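Local coordinates for protein glutathione S-transferase (PDB 6J3E) that probably conjugates glutathione to electrophilic substrates, as expected of a fungal serine-type glutathione S-transferase with an etherase-like (LigE) N-terminal domain, at residues N23-K26 with T27-L31; D85-A88 with I89-L93; V204-A207 with D208-V212. All coordinates share one frame; numbering follows the deposited sequence.

Interaction 1. Residues N23-K26 with T27-L31. With EDO (1,2-ethanediol), chain D.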
ATOM      1  N   ASN A  23      11.175 -13.454  -4.916  1.00 51.81           N
ATOM      2  CA  ASN A  23      10.044 -13.540  -5.832  1.00 51.83           C
ATOM      3  C   ASN A  23       9.631 -14.985  -6.068  1.00 54.91           C
ATOM      4  O   ASN A  23       8.434 -15.296  -6.091  1.00 59.89           O
ATOM      5  CB  ASN A  23      10.390 -12.860  -7.158  1.00 51.73           C
ATOM      6  CG  ASN A  23      10.871 -11.444  -6.964  1.00 53.68           C
ATOM      7  OD1 ASN A  23      12.069 -11.194  -6.876  1.00 62.48           O
ATOM      8  ND2 ASN A  23       9.941 -10.509  -6.875  1.00 52.78           N
ATOM      9  N   THR A  24      10.591 -15.890  -6.247  1.00 53.57           N
ATOM     10  CA  THR A  24      10.187 -17.265  -6.528  1.00 54.73           C
ATOM     11  C   THR A  24       9.727 -17.994  -5.271  1.00 51.63           C
ATOM     12  O   THR A  24       8.897 -18.903  -5.361  1.00 54.91           O
ATOM     13  CB  THR A  24      11.321 -18.046  -7.200  1.00 55.61           C
ATOM     14  OG1 THR A  24      12.408 -18.219  -6.282  1.00 54.20           O
ATOM     15  CG2 THR A  24      11.816 -17.307  -8.445  1.00 54.11           C
ATOM     16  N   TRP A  25      10.228 -17.626  -4.098  1.00 49.72           N
ATOM     17  CA  TRP A  25       9.747 -18.306  -2.906  1.00 51.17           C
ATOM     18  C   TRP A  25       8.283 -17.986  -2.643  1.00 56.70           C
ATOM     19  O   TRP A  25       7.548 -18.833  -2.114  1.00 53.31           O
ATOM     20  CB  TRP A  25      10.583 -17.937  -1.697  1.00 50.74           C
ATOM     21  CG  TRP A  25      11.598 -18.959  -1.352  1.00 55.52           C
ATOM     22  CD1 TRP A  25      12.944 -18.872  -1.544  1.00 54.31           C
ATOM     23  CD2 TRP A  25      11.359 -20.228  -0.735  1.00 56.52           C
ATOM     24  NE1 TRP A  25      13.563 -20.015  -1.088  1.00 55.27           N
ATOM     25  CE2 TRP A  25      12.612 -20.860  -0.580  1.00 57.25           C
ATOM     26  CE3 TRP A  25      10.206 -20.896  -0.302  1.00 61.19           C
ATOM     27  CZ2 TRP A  25      12.748 -22.123  -0.013  1.00 60.07           C
ATOM     28  CZ3 TRP A  25      10.340 -22.157   0.265  1.00 63.99           C
ATOM     29  CH2 TRP A  25      11.605 -22.758   0.397  1.00 67.03           C
ATOM     30  N   LYS A  26       7.840 -16.780  -3.007  1.00 53.75           N
ATOM     31  CA  LYS A  26       6.416 -16.492  -2.937  1.00 53.16           C
ATOM     32  C   LYS A  26       5.643 -17.574  -3.675  1.00 53.10           C
ATOM     33  O   LYS A  26       4.695 -18.154  -3.137  1.00 52.24           O
ATOM     34  CB  LYS A  26       6.116 -15.107  -3.514  1.00 54.02           C
ATOM     35  CG  LYS A  26       6.595 -13.942  -2.647  1.00 54.68           C
ATOM     36  CD  LYS A  26       6.087 -12.591  -3.168  1.00 50.81           C
ATOM     37  CE  LYS A  26       7.119 -11.918  -4.022  1.00 50.97           C
ATOM     38  NZ  LYS A  26       6.580 -10.962  -5.006  1.00 56.59           N
ATOM     39  N   THR A  27       6.098 -17.924  -4.879  1.00 52.77           N
ATOM     40  CA  THR A  27       5.393 -18.931  -5.673  1.00 55.00           C
ATOM     41  C   THR A  27       5.678 -20.349  -5.180  1.00 54.52           C
ATOM     42  O   THR A  27       4.785 -21.207  -5.210  1.00 56.39           O
ATOM     43  CB  THR A  27       5.749 -18.760  -7.152  1.00 53.11           C
ATOM     44  OG1 THR A  27       5.131 -17.561  -7.626  1.00 52.41           O
ATOM     45  CG2 THR A  27       5.252 -19.933  -8.003  1.00 53.35           C
ATOM     46  N   ARG A  28       6.897 -20.615  -4.702  1.00 50.23           N
ATOM     47  CA  ARG A  28       7.169 -21.910  -4.092  1.00 53.49           C
ATOM     48  C   ARG A  28       6.297 -22.114  -2.856  1.00 60.34           C
ATOM     49  O   ARG A  28       5.619 -23.141  -2.720  1.00 59.25           O
ATOM     50  CB  ARG A  28       8.656 -22.038  -3.742  1.00 54.34           C
ATOM     51  CG  ARG A  28       9.041 -23.413  -3.193  1.00 58.07           C
ATOM     52  CD  ARG A  28      10.542 -23.569  -2.942  1.00 58.41           C
ATOM     53  NE  ARG A  28      11.338 -23.486  -4.162  1.00 62.77           N
ATOM     54  CZ  ARG A  28      11.520 -24.491  -5.022  1.00 63.42           C
ATOM     55  NH1 ARG A  28      10.954 -25.674  -4.820  1.00 60.30           N
ATOM     56  NH2 ARG A  28      12.277 -24.308  -6.096  1.00 63.36           N
ATOM     57  N   TYR A  29       6.295 -21.136  -1.944  1.00 56.87           N
ATOM     58  CA  TYR A  29       5.402 -21.208  -0.794  1.00 57.85           C
ATOM     59  C   TYR A  29       3.971 -21.493  -1.236  1.00 59.43           C
ATOM     60  O   TYR A  29       3.304 -22.378  -0.684  1.00 58.34           O
ATOM     61  CB  TYR A  29       5.465 -19.902   0.010  1.00 55.14           C
ATOM     62  CG  TYR A  29       6.497 -19.854   1.128  1.00 58.60           C
ATOM     63  CD1 TYR A  29       6.625 -20.902   2.039  1.00 62.43           C
ATOM     64  CD2 TYR A  29       7.314 -18.745   1.295  1.00 53.70           C
ATOM     65  CE1 TYR A  29       7.550 -20.848   3.077  1.00 58.13           C
ATOM     66  CE2 TYR A  29       8.239 -18.685   2.321  1.00 59.05           C
ATOM     67  CZ  TYR A  29       8.359 -19.734   3.213  1.00 61.46           C
ATOM     68  OH  TYR A  29       9.297 -19.662   4.237  1.00 59.78           O
ATOM     69  N   THR A  30       3.497 -20.784  -2.269  1.00 59.13           N
ATOM     70  CA  THR A  30       2.107 -20.935  -2.693  1.00 61.38           C
ATOM     71  C   THR A  30       1.828 -22.349  -3.213  1.00 63.21           C
ATOM     72  O   THR A  30       0.802 -22.953  -2.860  1.00 62.53           O
ATOM     73  CB  THR A  30       1.759 -19.867  -3.741  1.00 58.17           C
ATOM     74  OG1 THR A  30       2.091 -18.570  -3.222  1.00 56.17           O
ATOM     75  CG2 THR A  30       0.267 -19.877  -4.051  1.00 49.26           C
ATOM     76  N   LEU A  31       2.741 -22.913  -4.019  1.00 59.68           N
ATOM     77  CA  LEU A  31       2.541 -24.277  -4.513  1.00 61.47           C
ATOM     78  C   LEU A  31       2.635 -25.310  -3.388  1.00 61.57           C
ATOM     79  O   LEU A  31       1.923 -26.318  -3.418  1.00 59.89           O
ATOM     80  CB  LEU A  31       3.552 -24.587  -5.617  1.00 61.85           C
ATOM     81  CG  LEU A  31       3.396 -23.841  -6.946  1.00 58.11           C
ATOM     82  CD1 LEU A  31       4.690 -23.919  -7.718  1.00 59.77           C
ATOM     83  CD2 LEU A  31       2.269 -24.417  -7.780  1.00 56.99           C
TER
HETATM   84  C1  EDO D 302       7.793 -11.520 -10.326  1.00 57.57           C
HETATM   85  O1  EDO D 302       8.966 -10.690 -10.316  1.00 64.76           O
HETATM   86  C2  EDO D 302       6.914 -11.156  -9.138  1.00 63.38           C
HETATM   87  O2  EDO D 302       7.328 -11.918  -8.005  1.00 60.12           O
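W25 and the residues one turn further on, R28 and Y29, meet along helix 22-34, the helical link of the beta-alpha-beta unit that opens the thioredoxin-like domain of the transferase. The aromatic and apolar contacts come first. The R28 chain leaves with CG anti to the backbone N (chi1 -176°), which carries CD over one face of the W25 indole, 3.6 Å from the centroid of its six-membered ring, as a CH-pi contact. The guanidinium lies farther off, at most a weak cation-pi partner, and its real mate is the carboxylate of D9 on strand 5-9. W25 in turn presents an edge to Y29: its CE3 sits over the centre of the phenol ring, the centroids lie 5.0 Å apart and the planes are inclined at 50°, a tilted edge-to-face pair.

Among the backbone bonds, R28 N reaches T24 O at 2.7 Å, while T24 OG1 also turns to D9. K26 O takes two donors from opposite faces of its carbonyl plane, T30 N at 3.0 Å and T30 OG1 at 2.6 Å, so the threonine hydroxyl is folded back onto its own helix.

Polar ends at the start of the helix serve the glutathione site, to which N23 and K26 both belong. Glutathione is absent here, and 1,2-ethanediol, probably from the crystallisation liquor, bridges them through O2. K26 NZ also bonds to S86 OG, and it donates to O2 of the diol at 3.2 Å, the same distance at which N23 ND2 reaches that oxygen.

Interaction 2. Residues D85-A88 with I89-L93. With EDO (1,2-ethanediol), chain D.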
ATOM      1  N   ASP A  85       4.881 -13.643 -12.841  1.00 53.14           N
ATOM      2  CA  ASP A  85       4.627 -12.745 -11.708  1.00 55.84           C
ATOM      3  C   ASP A  85       3.892 -13.517 -10.623  1.00 52.46           C
ATOM      4  O   ASP A  85       2.794 -14.041 -10.858  1.00 53.44           O
ATOM      5  CB  ASP A  85       3.847 -11.479 -12.114  1.00 51.05           C
ATOM      6  CG  ASP A  85       3.698 -10.481 -10.963  1.00 58.66           C
ATOM      7  OD1 ASP A  85       2.955 -10.779 -10.008  1.00 60.03           O
ATOM      8  OD2 ASP A  85       4.334  -9.398 -11.004  1.00 71.63           O
ATOM      9  N   SER A  86       4.490 -13.575  -9.429  1.00 52.12           N
ATOM     10  CA  SER A  86       3.977 -14.442  -8.368  1.00 51.11           C
ATOM     11  C   SER A  86       2.552 -14.093  -7.964  1.00 50.74           C
ATOM     12  O   SER A  86       1.790 -14.991  -7.586  1.00 51.58           O
ATOM     13  CB  SER A  86       4.896 -14.390  -7.145  1.00 50.58           C
ATOM     14  OG  SER A  86       5.349 -13.076  -6.884  1.00 56.54           O
ATOM     15  N   ALA A  87       2.170 -12.811  -8.025  1.00 46.55           N
ATOM     16  CA  ALA A  87       0.792 -12.461  -7.694  1.00 50.87           C
ATOM     17  C   ALA A  87      -0.174 -13.035  -8.720  1.00 52.13           C
ATOM     18  O   ALA A  87      -1.271 -13.471  -8.366  1.00 53.02           O
ATOM     19  CB  ALA A  87       0.622 -10.944  -7.585  1.00 47.89           C
ATOM     20  N   ALA A  88       0.219 -13.058  -9.995  1.00 53.97           N
ATOM     21  CA  ALA A  88      -0.628 -13.654 -11.028  1.00 51.10           C
ATOM     22  C   ALA A  88      -0.600 -15.174 -10.983  1.00 47.13           C
ATOM     23  O   ALA A  88      -1.594 -15.808 -11.333  1.00 50.57           O
ATOM     24  CB  ALA A  88      -0.200 -13.171 -12.415  1.00 48.06           C
ATOM     25  N   ILE A  89       0.532 -15.765 -10.590  1.00 49.02           N
ATOM     26  CA  ILE A  89       0.589 -17.201 -10.339  1.00 47.86           C
ATOM     27  C   ILE A  89      -0.435 -17.571  -9.275  1.00 51.81           C
ATOM     28  O   ILE A  89      -1.192 -18.543  -9.410  1.00 53.43           O
ATOM     29  CB  ILE A  89       2.006 -17.620  -9.898  1.00 54.20           C
ATOM     30  CG1 ILE A  89       3.102 -17.053 -10.820  1.00 52.93           C
ATOM     31  CG2 ILE A  89       2.117 -19.129  -9.818  1.00 48.18           C
ATOM     32  CD1 ILE A  89       3.345 -17.819 -12.009  1.00 53.14           C
ATOM     33  N   ALA A  90      -0.471 -16.792  -8.197  1.00 50.29           N
ATOM     34  CA  ALA A  90      -1.342 -17.123  -7.085  1.00 50.68           C
ATOM     35  C   ALA A  90      -2.790 -17.108  -7.532  1.00 53.14           C
ATOM     36  O   ALA A  90      -3.559 -18.024  -7.208  1.00 52.29           O
ATOM     37  CB  ALA A  90      -1.113 -16.149  -5.921  1.00 44.17           C
ATOM     38  N   ARG A  91      -3.176 -16.085  -8.305  1.00 51.85           N
ATOM     39  CA  ARG A  91      -4.564 -16.001  -8.753  1.00 54.26           C
ATOM     40  C   ARG A  91      -4.889 -17.131  -9.702  1.00 57.71           C
ATOM     41  O   ARG A  91      -5.976 -17.715  -9.626  1.00 57.87           O
ATOM     42  CB  ARG A  91      -4.848 -14.659  -9.424  1.00 48.76           C
ATOM     43  CG  ARG A  91      -4.696 -13.481  -8.473  1.00 53.23           C
ATOM     44  CD  ARG A  91      -4.986 -12.157  -9.148  1.00 54.42           C
ATOM     45  NE  ARG A  91      -5.182 -11.095  -8.181  1.00 53.27           N
ATOM     46  CZ  ARG A  91      -4.195 -10.464  -7.580  1.00 57.47           C
ATOM     47  NH1 ARG A  91      -4.479  -9.493  -6.712  1.00 60.68           N
ATOM     48  NH2 ARG A  91      -2.906 -10.787  -7.827  1.00 54.64           N
ATOM     49  N   TYR A  92      -3.962 -17.437 -10.615  1.00 56.85           N
ATOM     50  CA  TYR A  92      -4.175 -18.554 -11.517  1.00 54.44           C
ATOM     51  C   TYR A  92      -4.338 -19.847 -10.741  1.00 55.10           C
ATOM     52  O   TYR A  92      -5.215 -20.658 -11.047  1.00 60.20           O
ATOM     53  CB  TYR A  92      -3.017 -18.665 -12.494  1.00 53.52           C
ATOM     54  CG  TYR A  92      -3.045 -19.971 -13.226  1.00 58.06           C
ATOM     55  CD1 TYR A  92      -3.781 -20.110 -14.403  1.00 55.33           C
ATOM     56  CD2 TYR A  92      -2.351 -21.082 -12.733  1.00 56.85           C
ATOM     57  CE1 TYR A  92      -3.816 -21.308 -15.080  1.00 56.86           C
ATOM     58  CE2 TYR A  92      -2.384 -22.286 -13.398  1.00 60.63           C
ATOM     59  CZ  TYR A  92      -3.116 -22.390 -14.573  1.00 60.68           C
ATOM     60  OH  TYR A  92      -3.148 -23.590 -15.221  1.00 59.75           O
ATOM     61  N   LEU A  93      -3.484 -20.073  -9.747  1.00 53.91           N
ATOM     62  CA  LEU A  93      -3.604 -21.295  -8.959  1.00 58.70           C
ATOM     63  C   LEU A  93      -4.937 -21.354  -8.208  1.00 61.51           C
ATOM     64  O   LEU A  93      -5.554 -22.426  -8.119  1.00 59.64           O
ATOM     65  CB  LEU A  93      -2.423 -21.403  -8.000  1.00 58.85           C
ATOM     66  CG  LEU A  93      -1.097 -21.541  -8.741  1.00 55.91           C
ATOM     67  CD1 LEU A  93       0.054 -21.666  -7.761  1.00 46.40           C
ATOM     68  CD2 LEU A  93      -1.169 -22.724  -9.695  1.00 55.29           C
TER
HETATM   69  C1  EDO D 302       7.793 -11.520 -10.326  1.00 57.57           C
HETATM   70  O1  EDO D 302       8.966 -10.690 -10.316  1.00 64.76           O
HETATM   71  C2  EDO D 302       6.914 -11.156  -9.138  1.00 63.38           C
HETATM   72  O2  EDO D 302       7.328 -11.918  -8.005  1.00 60.12           O
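R91 lies back along its helix toward A87, one turn earlier. Its chain runs extended from CG to NE, and the guanidinium turns an edge to A87: NH2 is 3.5 Å from A87 CB, with that methyl in the guanidinium plane. The same NH2 makes a weak, bent bond of 3.2 Å to A87 O, which already accepts from R91 N. The stronger tie is the salt bridge from R91 NE to D109, and the side chain also packs on A191 of the second subunit.

At the other end D85 precedes the first turn as its N-cap. With CG anti to the backbone N (chi1 -175°), the carboxylate bends over the helix start and OD1 accepts from A87 N at 2.9 Å, on the anti side and somewhat out of the carboxylate plane. The positive phi of D85, 76°, marks the abrupt turn from strand 81-84 into helix 86-96. This junction belongs to the thioredoxin-like half of the fold, where glutathione transferases typically hold the gamma-glutamyl end of glutathione.

S86, a glutathione-binding residue, has its CB turned away from the following turn. Its OG meets O2 of 1,2-ethanediol at 2.6 Å, while K26 NZ and Y206 OH bond to it too.

I89 leaves the helix on another side. Its CG1 sits beside the backbone N and comes to 3.0 Å from D85 O, a close fit against the carbonyl that also receives I89 N at 2.9 Å. Y92 swings its ring off toward strands 73-76 and 81-84, where its OH is bonded to D76; of its side chain, CB comes nearest the earlier turn, 3.4 Å from A88 O, the oxygen that also accepts from Y92 N.

Interaction 3. Residues V204-A207 with D208-V212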
ATOM      1  N   VAL A 204      -4.690 -18.334   6.196  1.00 61.13           N
ATOM      2  CA  VAL A 204      -3.557 -17.900   5.388  1.00 58.60           C
ATOM      3  C   VAL A 204      -4.047 -17.244   4.103  1.00 59.06           C
ATOM      4  O   VAL A 204      -5.011 -17.697   3.474  1.00 61.26           O
ATOM      5  CB  VAL A 204      -2.652 -19.099   5.076  1.00 54.55           C
ATOM      6  CG1 VAL A 204      -1.784 -18.817   3.858  1.00 55.80           C
ATOM      7  CG2 VAL A 204      -1.817 -19.416   6.271  1.00 54.53           C
ATOM      8  N   SER A 205      -3.377 -16.171   3.704  1.00 57.97           N
ATOM      9  CA  SER A 205      -3.684 -15.463   2.473  1.00 56.77           C
ATOM     10  C   SER A 205      -2.386 -15.235   1.717  1.00 54.04           C
ATOM     11  O   SER A 205      -1.291 -15.434   2.255  1.00 53.70           O
ATOM     12  CB  SER A 205      -4.371 -14.130   2.774  1.00 57.45           C
ATOM     13  OG  SER A 205      -3.567 -13.394   3.676  1.00 53.53           O
ATOM     14  N   TYR A 206      -2.504 -14.793   0.459  1.00 52.48           N
ATOM     15  CA  TYR A 206      -1.286 -14.505  -0.303  1.00 55.58           C
ATOM     16  C   TYR A 206      -0.484 -13.379   0.329  1.00 51.33           C
ATOM     17  O   TYR A 206       0.729 -13.305   0.110  1.00 54.30           O
ATOM     18  CB  TYR A 206      -1.600 -14.175  -1.778  1.00 59.57           C
ATOM     19  CG  TYR A 206      -0.374 -13.826  -2.632  1.00 52.33           C
ATOM     20  CD1 TYR A 206       0.522 -14.809  -3.058  1.00 51.23           C
ATOM     21  CD2 TYR A 206      -0.119 -12.515  -3.014  1.00 51.99           C
ATOM     22  CE1 TYR A 206       1.651 -14.482  -3.840  1.00 50.16           C
ATOM     23  CE2 TYR A 206       1.018 -12.177  -3.785  1.00 50.40           C
ATOM     24  CZ  TYR A 206       1.885 -13.163  -4.197  1.00 50.78           C
ATOM     25  OH  TYR A 206       2.994 -12.816  -4.938  1.00 49.43           O
ATOM     26  N   ALA A 207      -1.121 -12.523   1.139  1.00 54.34           N
ATOM     27  CA  ALA A 207      -0.382 -11.420   1.756  1.00 54.64           C
ATOM     28  C   ALA A 207       0.613 -11.939   2.785  1.00 49.19           C
ATOM     29  O   ALA A 207       1.723 -11.408   2.909  1.00 50.37           O
ATOM     30  CB  ALA A 207      -1.346 -10.411   2.385  1.00 48.21           C
ATOM     31  N   ASP A 208       0.223 -12.976   3.526  1.00 49.68           N
ATOM     32  CA  ASP A 208       1.127 -13.667   4.431  1.00 49.96           C
ATOM     33  C   ASP A 208       2.258 -14.320   3.663  1.00 50.26           C
ATOM     34  O   ASP A 208       3.415 -14.283   4.094  1.00 48.82           O
ATOM     35  CB  ASP A 208       0.365 -14.735   5.224  1.00 47.70           C
ATOM     36  CG  ASP A 208      -0.957 -14.232   5.768  1.00 56.46           C
ATOM     37  OD1 ASP A 208      -0.988 -13.143   6.398  1.00 57.81           O
ATOM     38  OD2 ASP A 208      -1.975 -14.927   5.550  1.00 60.80           O
ATOM     39  N   ILE A 209       1.926 -14.958   2.540  1.00 52.73           N
ATOM     40  CA  ILE A 209       2.933 -15.637   1.739  1.00 51.96           C
ATOM     41  C   ILE A 209       3.933 -14.627   1.220  1.00 49.14           C
ATOM     42  O   ILE A 209       5.141 -14.888   1.181  1.00 48.46           O
ATOM     43  CB  ILE A 209       2.253 -16.426   0.602  1.00 49.55           C
ATOM     44  CG1 ILE A 209       1.352 -17.502   1.190  1.00 47.91           C
ATOM     45  CG2 ILE A 209       3.284 -17.041  -0.344  1.00 51.64           C
ATOM     46  CD1 ILE A 209       0.505 -18.225   0.173  1.00 54.31           C
ATOM     47  N   THR A 210       3.447 -13.432   0.865  1.00 49.45           N
ATOM     48  CA  THR A 210       4.334 -12.379   0.375  1.00 49.54           C
ATOM     49  C   THR A 210       5.415 -12.052   1.396  1.00 53.76           C
ATOM     50  O   THR A 210       6.592 -11.891   1.047  1.00 55.93           O
ATOM     51  CB  THR A 210       3.527 -11.126   0.050  1.00 49.92           C
ATOM     52  OG1 THR A 210       2.611 -11.402  -1.016  1.00 53.31           O
ATOM     53  CG2 THR A 210       4.440  -9.989  -0.350  1.00 42.05           C
ATOM     54  N   ILE A 211       5.036 -11.957   2.666  1.00 53.33           N
ATOM     55  CA  ILE A 211       5.989 -11.550   3.688  1.00 55.65           C
ATOM     56  C   ILE A 211       7.035 -12.638   3.901  1.00 50.66           C
ATOM     57  O   ILE A 211       8.240 -12.371   3.898  1.00 54.04           O
ATOM     58  CB  ILE A 211       5.240 -11.179   4.984  1.00 50.57           C
ATOM     59  CG1 ILE A 211       4.269 -10.027   4.692  1.00 50.71           C
ATOM     60  CG2 ILE A 211       6.203 -10.777   6.060  1.00 48.76           C
ATOM     61  CD1 ILE A 211       3.361  -9.678   5.826  1.00 48.21           C
ATOM     62  N   VAL A 212       6.599 -13.888   4.052  1.00 53.68           N
ATOM     63  CA  VAL A 212       7.575 -14.937   4.329  1.00 54.99           C
ATOM     64  C   VAL A 212       8.453 -15.173   3.108  1.00 51.86           C
ATOM     65  O   VAL A 212       9.604 -15.606   3.236  1.00 52.76           O
ATOM     66  CB  VAL A 212       6.872 -16.226   4.803  1.00 51.58           C
ATOM     67  CG1 VAL A 212       6.232 -15.997   6.175  1.00 52.48           C
ATOM     68  CG2 VAL A 212       5.836 -16.652   3.792  1.00 51.34           C
TER
HETATM   69  O   HOH W   1      -4.305 -14.033   6.051  1.00 57.00           O
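D208 folds back on S205, the N-cap of helix 206-222, and this is a tight part of the contact. CG lies beside the backbone N of D208 (chi1 -45°), which lets OD2 accept from S205 N at 2.6 Å, while OD1 bonds to F199 N. A water bridges S205 OG and D208 OD2 at this buried cap, donating a hydrogen bond to D208 OD2 at 2.5 Å. One turn on, T210 is packed as closely: its OG1 lies over one face of the Y206 ring, 3.3 Å from CE2, and donates to Y206 O at 2.9 Å. T210 N reaches that oxygen from the opposite face of the carbonyl plane.

The S-x-x-D sequence is that of a capping box, here with its aspartate half formed, and V204 with I209 adds a hydrophobic staple; both are recurrent features of this helix start in glutathione transferases. The staple is looser, V204 CG1 and I209 CG1 standing 4.3 Å apart, and V204 itself is partly exposed. With an alanine in place of D208, the amides of S205 and F199 would probably lose their acceptor and the helix start would be less firmly fixed. Y206 OH extends to S86 OG.

How the interactions relate
Interactions 1, 2 and 3 follow one another along the chain, on helices 22-34, 86-96 and 206-222. The first two belong to the thioredoxin-like N-terminal domain and have centres about 10 Å apart; the third lies in the helical C-terminal domain, its centre about 10 Å from that of interaction 1 and 12 Å from that of interaction 2. Helix 22-34 packs against both others, through T27 and L31 on I89 and L93, and through T30 and Y29 on I209 and V212. K26, S86 and Y206 converge where the three helices meet, so the C-terminal domain directly backs the glutathione site that the N-terminal domain provides.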